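Local coordinates for protein spectinomycin phosphotransferase (Legionella pneumophila, PDB 3I1A) that probably transfers a phosphate group from a nucleotide to the antibiotic spectinomycin, acting as an antibiotic resistance factor, at residues I74-F79 against L125-E130; Q111-K116 against V218-E223; G216-L219 against S225-I228. One frame throughout, in Å; residues are numbered along the deposited sequence. Where two conformers were deposited one is given.

Contact 1. Residues I74-F79 against L125-E130; sequences IKEIIF and LRQIHE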
ATOM      1  N   ILE A  74       6.838  16.356  -7.992  1.00 27.50           N
ATOM      2  CA  ILE A  74       5.680  15.478  -8.229  1.00 25.49           C
ATOM      3  C   ILE A  74       4.462  16.199  -7.658  1.00 23.85           C
ATOM      4  O   ILE A  74       4.467  16.648  -6.511  1.00 23.81           O
ATOM      5  CB  ILE A  74       5.841  14.090  -7.557  1.00 27.52           C
ATOM      6  CG1 ILE A  74       6.834  13.228  -8.349  1.00 28.20           C
ATOM      7  CG2 ILE A  74       4.495  13.353  -7.522  1.00 27.83           C
ATOM      8  CD1 ILE A  74       8.267  13.668  -8.264  1.00 30.80           C
ATOM      9  N   LYS A  75       3.416  16.319  -8.460  1.00 22.70           N
ATOM     10  CA  LYS A  75       2.230  17.035  -8.026  1.00 22.75           C
ATOM     11  C   LYS A  75       1.093  16.176  -7.494  1.00 21.25           C
ATOM     12  O   LYS A  75       0.296  16.641  -6.654  1.00 21.29           O
ATOM     13  CB  LYS A  75       1.688  17.878  -9.184  1.00 28.14           C
ATOM     14  CG  LYS A  75       2.648  18.956  -9.686  1.00 31.70           C
ATOM     15  CD  LYS A  75       2.102  19.626 -10.949  1.00 35.85           C
ATOM     16  CE  LYS A  75       3.115  20.618 -11.533  1.00 38.31           C
ATOM     17  NZ  LYS A  75       2.582  21.375 -12.707  1.00 38.40           N
ATOM     18  N   GLU A  76       1.025  14.934  -7.978  1.00 17.15           N
ATOM     19  CA  GLU A  76      -0.061  14.015  -7.645  1.00 17.96           C
ATOM     20  C   GLU A  76      -0.004  13.302  -6.309  1.00 16.68           C
ATOM     21  O   GLU A  76      -0.207  12.091  -6.237  1.00 15.37           O
ATOM     22  CB  GLU A  76      -0.227  12.982  -8.777  1.00 17.64           C
ATOM     23  CG  GLU A  76      -0.665  13.578 -10.138  1.00 18.88           C
ATOM     24  CD  GLU A  76       0.443  14.301 -10.889  1.00 18.89           C
ATOM     25  OE1 GLU A  76       1.592  14.394 -10.398  1.00 18.84           O
ATOM     26  OE2 GLU A  76       0.163  14.773 -12.009  1.00 20.30           O
ATOM     27  N   ILE A  77       0.267  14.078  -5.262  0.75 17.03           N
ATOM     28  CA  ILE A  77       0.352  13.592  -3.892  0.75 16.74           C
ATOM     29  C   ILE A  77      -0.471  14.540  -3.005  0.75 17.05           C
ATOM     30  O   ILE A  77      -0.505  15.755  -3.251  0.75 16.94           O
ATOM     31  CB  ILE A  77       1.821  13.653  -3.399  0.75 16.48           C
ATOM     32  CG1 ILE A  77       2.701  12.760  -4.276  0.75 19.62           C
ATOM     33  CG2 ILE A  77       1.901  13.271  -1.929  0.75 16.69           C
ATOM     34  CD1 ILE A  77       4.124  12.664  -3.787  0.75 22.32           C
ATOM     35  N   ILE A  78      -1.133  14.007  -1.985  1.00 17.51           N
ATOM     36  CA  ILE A  78      -1.876  14.872  -1.083  1.00 17.50           C
ATOM     37  C   ILE A  78      -0.820  15.185  -0.039  1.00 16.71           C
ATOM     38  O   ILE A  78      -0.574  14.383   0.861  1.00 17.33           O
ATOM     39  CB  ILE A  78      -3.067  14.173  -0.433  1.00 19.52           C
ATOM     40  CG1 ILE A  78      -4.097  13.826  -1.515  1.00 22.17           C
ATOM     41  CG2 ILE A  78      -3.702  15.109   0.623  1.00 20.10           C
ATOM     42  CD1 ILE A  78      -5.199  12.905  -1.032  1.00 24.72           C
ATOM     43  N   PHE A  79      -0.170  16.339  -0.192  1.00 17.38           N
ATOM     44  CA  PHE A  79       0.894  16.760   0.720  1.00 17.30           C
ATOM     45  C   PHE A  79       0.378  17.379   2.002  1.00 18.06           C
ATOM     46  O   PHE A  79      -0.719  17.945   2.044  1.00 17.26           O
ATOM     47  CB  PHE A  79       1.802  17.816   0.082  1.00 17.77           C
ATOM     48  CG  PHE A  79       2.560  17.332  -1.118  1.00 19.59           C
ATOM     49  CD1 PHE A  79       2.149  17.673  -2.414  1.00 21.15           C
ATOM     50  CD2 PHE A  79       3.687  16.542  -0.953  1.00 19.45           C
ATOM     51  CE1 PHE A  79       2.866  17.231  -3.538  1.00 21.22           C
ATOM     52  CE2 PHE A  79       4.406  16.092  -2.062  1.00 22.75           C
ATOM     53  CZ  PHE A  79       3.989  16.442  -3.363  1.00 23.01           C
ATOM     54  N   LEU A 125       4.007   7.716 -12.127  1.00 15.64           N
ATOM     55  CA  LEU A 125       4.793   6.608 -11.621  1.00 16.90           C
ATOM     56  C   LEU A 125       6.150   6.604 -12.313  1.00 15.81           C
ATOM     57  O   LEU A 125       7.147   6.240 -11.708  1.00 16.21           O
ATOM     58  CB  LEU A 125       4.061   5.291 -11.825  1.00 18.43           C
ATOM     59  CG  LEU A 125       4.543   4.129 -10.964  1.00 22.74           C
ATOM     60  CD1 LEU A 125       4.489   4.513  -9.481  1.00 22.93           C
ATOM     61  CD2 LEU A 125       3.636   2.930 -11.192  1.00 22.57           C
ATOM     62  N   ARG A 126       6.228   7.026 -13.576  1.00 14.82           N
ATOM     63  CA  ARG A 126       7.546   7.076 -14.214  1.00 15.46           C
ATOM     64  C   ARG A 126       8.388   8.162 -13.523  1.00 14.81           C
ATOM     65  O   ARG A 126       9.597   7.999 -13.317  1.00 13.69           O
ATOM     66  CB  ARG A 126       7.406   7.378 -15.717  1.00 13.79           C
ATOM     67  CG  ARG A 126       8.749   7.474 -16.485  1.00 15.64           C
ATOM     68  CD  ARG A 126       9.474   6.136 -16.532  1.00 18.60           C
ATOM     69  NE  ARG A 126      10.783   6.236 -17.195  1.00 22.33           N
ATOM     70  CZ  ARG A 126      10.958   6.369 -18.512  1.00 22.99           C
ATOM     71  NH1 ARG A 126       9.918   6.414 -19.339  1.00 20.43           N
ATOM     72  NH2 ARG A 126      12.190   6.462 -19.014  1.00 25.04           N
ATOM     73  N   GLN A 127       7.749   9.276 -13.168  1.00 16.08           N
ATOM     74  CA  GLN A 127       8.435  10.371 -12.479  1.00 17.40           C
ATOM     75  C   GLN A 127       9.028   9.885 -11.167  1.00 17.78           C
ATOM     76  O   GLN A 127      10.150  10.239 -10.802  1.00 16.24           O
ATOM     77  CB  GLN A 127       7.469  11.510 -12.142  1.00 22.57           C
ATOM     78  CG  GLN A 127       7.282  12.572 -13.206  1.00 25.33           C
ATOM     79  CD  GLN A 127       6.570  13.786 -12.631  1.00 28.06           C
ATOM     80  OE1 GLN A 127       5.385  13.728 -12.345  1.00 31.04           O
ATOM     81  NE2 GLN A 127       7.301  14.877 -12.434  1.00 32.52           N
ATOM     82  N   ILE A 128       8.246   9.091 -10.452  1.00 15.08           N
ATOM     83  CA  ILE A 128       8.667   8.554  -9.167  1.00 15.79           C
ATOM     84  C   ILE A 128       9.840   7.610  -9.376  1.00 15.39           C
ATOM     85  O   ILE A 128      10.872   7.722  -8.703  1.00 13.92           O
ATOM     86  CB  ILE A 128       7.479   7.821  -8.459  1.00 16.67           C
ATOM     87  CG1 ILE A 128       6.431   8.843  -8.006  1.00 18.80           C
ATOM     88  CG2 ILE A 128       7.992   7.023  -7.245  1.00 19.32           C
ATOM     89  CD1 ILE A 128       5.034   8.233  -7.782  1.00 17.32           C
ATOM     90  N   HIS A 129       9.713   6.692 -10.323  1.00 12.15           N
ATOM     91  CA  HIS A 129      10.790   5.743 -10.564  1.00 13.97           C
ATOM     92  C   HIS A 129      12.081   6.406 -11.035  1.00 14.85           C
ATOM     93  O   HIS A 129      13.154   5.857 -10.840  1.00 14.66           O
ATOM     94  CB  HIS A 129      10.357   4.691 -11.594  1.00 13.11           C
ATOM     95  CG  HIS A 129       9.256   3.804 -11.104  1.00 12.93           C
ATOM     96  ND1 HIS A 129       8.570   2.939 -11.925  1.00 11.82           N
ATOM     97  CD2 HIS A 129       8.758   3.617  -9.860  1.00 12.13           C
ATOM     98  CE1 HIS A 129       7.694   2.252 -11.205  1.00 13.29           C
ATOM     99  NE2 HIS A 129       7.790   2.647  -9.947  1.00 14.17           N
ATOM    100  N   GLU A 130      11.992   7.574 -11.651  0.50 14.64           N
ATOM    101  CA  GLU A 130      13.208   8.219 -12.111  0.50 15.89           C
ATOM    102  C   GLU A 130      13.785   9.195 -11.101  0.50 16.78           C
ATOM    103  O   GLU A 130      14.844   9.785 -11.346  0.50 17.70           O
ATOM    104  CB  GLU A 130      12.957   8.948 -13.431  0.50 16.96           C
ATOM    105  CG  GLU A 130      12.558   8.015 -14.557  0.50 17.77           C
ATOM    106  CD  GLU A 130      12.817   8.608 -15.920  0.50 18.46           C
ATOM    107  OE1 GLU A 130      12.484   9.788 -16.118  0.50 21.55           O
ATOM    108  OE2 GLU A 130      13.344   7.892 -16.792  0.50 18.06           O
TER
HETATM  109  O   HOH W   1       3.618  15.618 -11.375  1.00 27.07           O
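A water joins the Glu76 carboxylate to the side-chain amide of Gln127 through one oxygen of each, Glu76 OE1 and Gln127 OE1, which stand 4.3 Å apart. Among the rings of the two segments, Phe79 has Ile77 CB 3.5 Å above one face, displaced toward the rim, and Ile74 O in plane at its edge. The His129 ring has Leu125 O 3.3 Å above one face, again offset to the rim. The water donates to both side-chain oxygens, reaching Glu76 OE1 at 2.6 Å and Gln127 OE1 at 2.8 Å, while accepting a bond of 3.0 Å from Lys75 N, so three of its bonding positions are used. Glu76 bends at chi2 (76°), which folds OE1 back toward Lys75 N in a weak bond; OE2 is held by Gln120, from the same helix as Gln127. In this kinase-like fold the loop after helix 61-71 packs against helix 115-129. An inverse gamma turn centred on Glu76 bends the loop there. Beside the water lies an apolar patch, where Ile74 presents its CG1 to the helix. Ile74 CG1 sits 4.2 Å from Gln127 CB and 4.4 Å from Ile128 CG1. Ile74 also rests on Leu69 of helix 61-71, whereas Ile128 reaches Ile228 of strand 226-228.

Contact 2. Residues Q111-K116 against V218-E223; sequences QNLTGK and VLVGNE
Leu113 supplies the apolar part of this contact with one methyl, CD2. Leu113 CD2 lies 3.7 Å from Val220 CG2, the two side chains sliding past each other in opposite directions, and 4.3 Å from Val218 CG1. One methyl thus bridges two valines that project from the same side of strand 218-220. Trp118 and Leu121 of helix 115-129 also touch Leu113.

The second kind of contact is between a polar group and a methyl. Gln111 is extended, with CG anti to the backbone N (chi1 179°), and its chain crosses that of Val220 at about a right angle. Gln111 OE1 comes to 3.4 Å from Val220 CG1, a van der Waals contact.

Backbone and capping bonds fix the surroundings. Thr114 is the N-cap of helix 115-129, its side chain capping a backbone N, while Gln117 OE1 accepts from Thr114 N, consistent with a capping box. Val220 bonds through its backbone to Pro106. The loop leading into helix 115-129 thus packs on strand 218-220. The side chain of Val218 is about 6 Å from that of Asn107, seen to bind ADP in another structure of this protein, which places the contact beside the nucleotide pocket, consistent with the kinase-like fold.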
ATOM      1  N   GLN A 111     -14.340   4.512  -8.234  1.00 25.55           N
ATOM      2  CA  GLN A 111     -14.496   5.219  -9.498  1.00 26.88           C
ATOM      3  C   GLN A 111     -13.369   4.827 -10.443  1.00 27.64           C
ATOM      4  O   GLN A 111     -12.227   5.224 -10.241  1.00 29.15           O
ATOM      5  CB  GLN A 111     -14.454   6.729  -9.238  1.00 26.45           C
ATOM      6  CG  GLN A 111     -14.582   7.583 -10.470  1.00 29.29           C
ATOM      7  CD  GLN A 111     -14.715   9.049 -10.123  1.00 28.81           C
ATOM      8  OE1 GLN A 111     -13.911   9.884 -10.544  1.00 32.30           O
ATOM      9  NE2 GLN A 111     -15.734   9.372  -9.341  1.00 30.64           N
ATOM     10  N   ASN A 112     -13.686   4.053 -11.472  1.00 26.44           N
ATOM     11  CA  ASN A 112     -12.655   3.644 -12.419  1.00 26.14           C
ATOM     12  C   ASN A 112     -11.982   4.816 -13.118  1.00 22.81           C
ATOM     13  O   ASN A 112     -12.634   5.806 -13.475  1.00 21.72           O
ATOM     14  CB  ASN A 112     -13.246   2.703 -13.454  1.00 28.79           C
ATOM     15  CG  ASN A 112     -13.907   1.516 -12.816  1.00 32.00           C
ATOM     16  OD1 ASN A 112     -13.349   0.900 -11.906  1.00 33.94           O
ATOM     17  ND2 ASN A 112     -15.116   1.197 -13.271  1.00 34.97           N
ATOM     18  N   LEU A 113     -10.669   4.697 -13.313  1.00 22.03           N
ATOM     19  CA  LEU A 113      -9.901   5.749 -13.969  1.00 19.34           C
ATOM     20  C   LEU A 113     -10.285   5.941 -15.434  1.00 18.88           C
ATOM     21  O   LEU A 113     -10.589   4.976 -16.133  1.00 19.90           O
ATOM     22  CB  LEU A 113      -8.403   5.432 -13.909  1.00 18.48           C
ATOM     23  CG  LEU A 113      -7.762   5.219 -12.540  1.00 19.85           C
ATOM     24  CD1 LEU A 113      -6.240   5.232 -12.701  1.00 18.06           C
ATOM     25  CD2 LEU A 113      -8.193   6.299 -11.568  1.00 22.42           C
ATOM     26  N   THR A 114     -10.276   7.197 -15.877  1.00 18.75           N
ATOM     27  CA  THR A 114     -10.556   7.526 -17.266  1.00 19.92           C
ATOM     28  C   THR A 114      -9.244   7.251 -18.036  1.00 20.24           C
ATOM     29  O   THR A 114      -8.197   7.046 -17.435  1.00 18.26           O
ATOM     30  CB  THR A 114     -10.897   9.003 -17.435  1.00 20.27           C
ATOM     31  OG1 THR A 114      -9.781   9.801 -17.015  1.00 19.88           O
ATOM     32  CG2 THR A 114     -12.123   9.375 -16.605  1.00 20.67           C
ATOM     33  N   GLY A 115      -9.307   7.259 -19.362  1.00 20.29           N
ATOM     34  CA  GLY A 115      -8.098   7.031 -20.138  1.00 20.81           C
ATOM     35  C   GLY A 115      -7.070   8.094 -19.814  1.00 19.00           C
ATOM     36  O   GLY A 115      -5.870   7.813 -19.674  1.00 19.24           O
ATOM     37  N   LYS A 116      -7.537   9.334 -19.697  1.00 19.95           N
ATOM     38  CA  LYS A 116      -6.656  10.451 -19.381  1.00 19.66           C
ATOM     39  C   LYS A 116      -5.962  10.221 -18.033  1.00 19.64           C
ATOM     40  O   LYS A 116      -4.740  10.438 -17.890  1.00 18.38           O
ATOM     41  CB  LYS A 116      -7.472  11.740 -19.374  1.00 21.96           C
ATOM     42  CG  LYS A 116      -6.669  12.994 -19.135  1.00 26.66           C
ATOM     43  CD  LYS A 116      -7.542  14.220 -19.369  1.00 29.60           C
ATOM     44  CE  LYS A 116      -6.736  15.497 -19.307  1.00 31.56           C
ATOM     45  NZ  LYS A 116      -7.644  16.657 -19.466  1.00 33.75           N
ATOM     46  N   VAL A 218      -5.073   4.902  -5.292  1.00 15.98           N
ATOM     47  CA  VAL A 218      -5.129   6.020  -6.211  1.00 15.38           C
ATOM     48  C   VAL A 218      -6.479   6.696  -5.959  1.00 16.08           C
ATOM     49  O   VAL A 218      -7.516   6.033  -6.008  1.00 17.39           O
ATOM     50  CB  VAL A 218      -5.085   5.593  -7.691  1.00 16.61           C
ATOM     51  CG1 VAL A 218      -5.206   6.836  -8.562  1.00 18.30           C
ATOM     52  CG2 VAL A 218      -3.791   4.883  -8.003  1.00 16.29           C
ATOM     53  N   LEU A 219      -6.464   7.998  -5.690  1.00 15.66           N
ATOM     54  CA  LEU A 219      -7.710   8.734  -5.479  1.00 19.39           C
ATOM     55  C   LEU A 219      -7.898   9.644  -6.672  1.00 21.25           C
ATOM     56  O   LEU A 219      -6.924  10.105  -7.263  1.00 22.08           O
ATOM     57  CB  LEU A 219      -7.643   9.587  -4.217  1.00 19.22           C
ATOM     58  CG  LEU A 219      -7.368   8.842  -2.903  1.00 20.47           C
ATOM     59  CD1 LEU A 219      -7.467   9.812  -1.764  1.00 21.12           C
ATOM     60  CD2 LEU A 219      -8.365   7.730  -2.721  1.00 19.07           C
ATOM     61  N   VAL A 220      -9.147   9.897  -7.037  1.00 21.95           N
ATOM     62  CA  VAL A 220      -9.441  10.795  -8.155  1.00 24.65           C
ATOM     63  C   VAL A 220      -9.996  12.030  -7.480  1.00 26.06           C
ATOM     64  O   VAL A 220     -11.097  11.998  -6.929  1.00 26.36           O
ATOM     65  CB  VAL A 220     -10.497  10.202  -9.096  1.00 25.40           C
ATOM     66  CG1 VAL A 220     -10.860  11.220 -10.176  1.00 27.68           C
ATOM     67  CG2 VAL A 220      -9.975   8.932  -9.715  1.00 26.74           C
ATOM     68  N   GLY A 221      -9.244  13.123  -7.508  1.00 26.74           N
ATOM     69  CA  GLY A 221      -9.712  14.294  -6.797  1.00 32.72           C
ATOM     70  C   GLY A 221     -10.028  15.542  -7.569  1.00 35.88           C
ATOM     71  O   GLY A 221     -10.647  15.490  -8.635  1.00 37.13           O
ATOM     72  N   ASN A 222      -9.601  16.664  -6.987  1.00 39.22           N
ATOM     73  CA  ASN A 222      -9.817  17.976  -7.567  1.00 40.58           C
ATOM     74  C   ASN A 222      -9.283  18.074  -8.973  1.00 41.89           C
ATOM     75  O   ASN A 222      -8.170  17.609  -9.262  1.00 42.60           O
ATOM     76  N   GLU A 223     -10.081  18.682  -9.845  1.00 41.30           N
ATOM     77  CA  GLU A 223      -9.691  18.837 -11.234  1.00 40.70           C
ATOM     78  C   GLU A 223      -9.641  17.511 -11.959  1.00 38.10           C
ATOM     79  O   GLU A 223      -9.087  17.417 -13.053  1.00 40.67           O
TER

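Contact 3. Residues G216-L219 against S225-I228; sequences GNVL and SIYI
Tyr227 meets Leu219 from the first atom of its side chain: Tyr227 CB and Leu219 CB are 4.4 Å apart on one face of a two-stranded ribbon. Tyr227 CB also lies 4.0 Å from Leu219 O. With CG set beside its own backbone N (chi1 -71°), the ring leads away from the leucine side chain. Tyr227 CD2 still passes 4.2 Å from Leu219 O, which sits at the ring edge near its plane, and CD1 lies against the backbone of Glu76 and Ile77. At the tip, the hydroxyl comes near the backbone of Asn222, too far for a bond.

Alongside, Leu219 and Tyr227 form an antiparallel hydrogen-bonded pair. Leu219 N donates to Tyr227 O at 2.8 Å and 167°, and Tyr227 N returns a more bent bond to Leu219 O of 2.8 Å and 139°. Val218 and Ile228, the adjacent non-hydrogen-bonded pair, turn their side chains to the other face, where Val218 CG1 packs 4.0 Å from Ile226 CB. Ile228 there rests on Leu121, Val124 and Ile128 of helix 115-129.

Before the first strand, Asn217 ND2 is hydrogen-bonded to Asp212 O, and the side chain touches Asp230. Both bind magnesium in another structure of this protein, though none is bound here; the beta hairpin lies between these two metal-binding residues in the chain, as in kinase-like folds.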
ATOM      1  N   GLY A 216      -6.887   0.843  -4.776  1.00 17.56           N
ATOM      2  CA  GLY A 216      -7.288   1.473  -3.543  1.00 19.73           C
ATOM      3  C   GLY A 216      -6.378   2.610  -3.142  1.00 18.60           C
ATOM      4  O   GLY A 216      -6.756   3.455  -2.331  1.00 18.50           O
ATOM      5  N   ASN A 217      -5.173   2.644  -3.711  1.00 17.84           N
ATOM      6  CA  ASN A 217      -4.223   3.698  -3.378  1.00 16.45           C
ATOM      7  C   ASN A 217      -4.105   4.842  -4.381  1.00 13.75           C
ATOM      8  O   ASN A 217      -3.167   5.654  -4.349  1.00 13.18           O
ATOM      9  CB  ASN A 217      -2.876   3.078  -3.042  1.00 17.01           C
ATOM     10  CG  ASN A 217      -2.908   2.414  -1.675  1.00 18.19           C
ATOM     11  OD1 ASN A 217      -3.631   2.875  -0.789  1.00 17.57           O
ATOM     12  ND2 ASN A 217      -2.140   1.357  -1.492  1.00 16.99           N
ATOM     13  N   VAL A 218      -5.073   4.902  -5.292  1.00 15.98           N
ATOM     14  CA  VAL A 218      -5.129   6.020  -6.211  1.00 15.38           C
ATOM     15  C   VAL A 218      -6.479   6.696  -5.959  1.00 16.08           C
ATOM     16  O   VAL A 218      -7.516   6.033  -6.008  1.00 17.39           O
ATOM     17  CB  VAL A 218      -5.085   5.593  -7.691  1.00 16.61           C
ATOM     18  CG1 VAL A 218      -5.206   6.836  -8.562  1.00 18.30           C
ATOM     19  CG2 VAL A 218      -3.791   4.883  -8.003  1.00 16.29           C
ATOM     20  N   LEU A 219      -6.464   7.998  -5.690  1.00 15.66           N
ATOM     21  CA  LEU A 219      -7.710   8.734  -5.479  1.00 19.39           C
ATOM     22  C   LEU A 219      -7.898   9.644  -6.672  1.00 21.25           C
ATOM     23  O   LEU A 219      -6.924  10.105  -7.263  1.00 22.08           O
ATOM     24  CB  LEU A 219      -7.643   9.587  -4.217  1.00 19.22           C
ATOM     25  CG  LEU A 219      -7.368   8.842  -2.903  1.00 20.47           C
ATOM     26  CD1 LEU A 219      -7.467   9.812  -1.764  1.00 21.12           C
ATOM     27  CD2 LEU A 219      -8.365   7.730  -2.721  1.00 19.07           C
ATOM     28  N   SER A 225      -7.876  15.197 -11.283  1.00 26.92           N
ATOM     29  CA  SER A 225      -6.486  14.738 -11.257  1.00 26.38           C
ATOM     30  C   SER A 225      -6.428  13.543 -10.327  1.00 24.14           C
ATOM     31  O   SER A 225      -7.280  13.392  -9.470  1.00 24.43           O
ATOM     32  CB  SER A 225      -5.560  15.821 -10.696  1.00 25.29           C
ATOM     33  OG  SER A 225      -4.231  15.330 -10.553  1.00 28.49           O
ATOM     34  N   ILE A 226      -5.437  12.682 -10.515  1.00 24.09           N
ATOM     35  CA  ILE A 226      -5.249  11.523  -9.636  1.00 22.08           C
ATOM     36  C   ILE A 226      -4.289  11.897  -8.480  1.00 20.13           C
ATOM     37  O   ILE A 226      -3.547  12.882  -8.556  1.00 19.51           O
ATOM     38  CB  ILE A 226      -4.639  10.323 -10.400  1.00 23.07           C
ATOM     39  CG1 ILE A 226      -3.263  10.683 -10.945  1.00 23.65           C
ATOM     40  CG2 ILE A 226      -5.557   9.894 -11.545  1.00 22.56           C
ATOM     41  CD1 ILE A 226      -2.176   9.778 -10.438  1.00 24.70           C
ATOM     42  N   TYR A 227      -4.325  11.111  -7.405  1.00 17.01           N
ATOM     43  CA  TYR A 227      -3.425  11.297  -6.267  1.00 18.29           C
ATOM     44  C   TYR A 227      -3.034   9.906  -5.829  1.00 16.27           C
ATOM     45  O   TYR A 227      -3.891   9.024  -5.754  1.00 17.36           O
ATOM     46  CB  TYR A 227      -4.112  12.017  -5.104  1.00 17.46           C
ATOM     47  CG  TYR A 227      -4.360  13.466  -5.425  1.00 21.72           C
ATOM     48  CD1 TYR A 227      -3.371  14.422  -5.211  1.00 21.82           C
ATOM     49  CD2 TYR A 227      -5.513  13.852  -6.109  1.00 24.49           C
ATOM     50  CE1 TYR A 227      -3.514  15.736  -5.696  1.00 24.84           C
ATOM     51  CE2 TYR A 227      -5.664  15.148  -6.586  1.00 25.55           C
ATOM     52  CZ  TYR A 227      -4.660  16.079  -6.385  1.00 26.12           C
ATOM     53  OH  TYR A 227      -4.793  17.340  -6.933  1.00 29.12           O
ATOM     54  N   ILE A 228      -1.743   9.694  -5.590  1.00 15.11           N
ATOM     55  CA  ILE A 228      -1.273   8.393  -5.119  1.00 14.45           C
ATOM     56  C   ILE A 228      -1.111   8.485  -3.610  1.00 14.42           C
ATOM     57  O   ILE A 228      -0.397   9.356  -3.128  1.00 15.81           O
ATOM     58  CB  ILE A 228       0.085   8.013  -5.737  1.00 11.61           C
ATOM     59  CG1 ILE A 228      -0.077   7.823  -7.247  1.00 17.19           C
ATOM     60  CG2 ILE A 228       0.595   6.713  -5.080  1.00 14.84           C
ATOM     61  CD1 ILE A 228       1.248   7.582  -7.962  1.00 20.11           C
TER

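In the fold
Contacts 2 and 3 share Val218 and Leu219, and their centres lie about 7 Å apart: contact 2 packs the loop leading into helix 115-129 against strand 218-220, which contact 3 pairs with strand 226-228. Contact 1, its centre about 11 Å from that of contact 3, uses the far end of the same helix. Its loop meets the hairpin directly, since Glu76 O and Ile228 N are 2.9 Å apart, a probable hydrogen bond. Leu219's side chain is about 4 Å from that of Asn107, which binds ADP in another structure. Asn217 of contact 3, a magnesium ligand there though metal is absent here, lies about 11 Å from Ile128 of contact 1, between side chains.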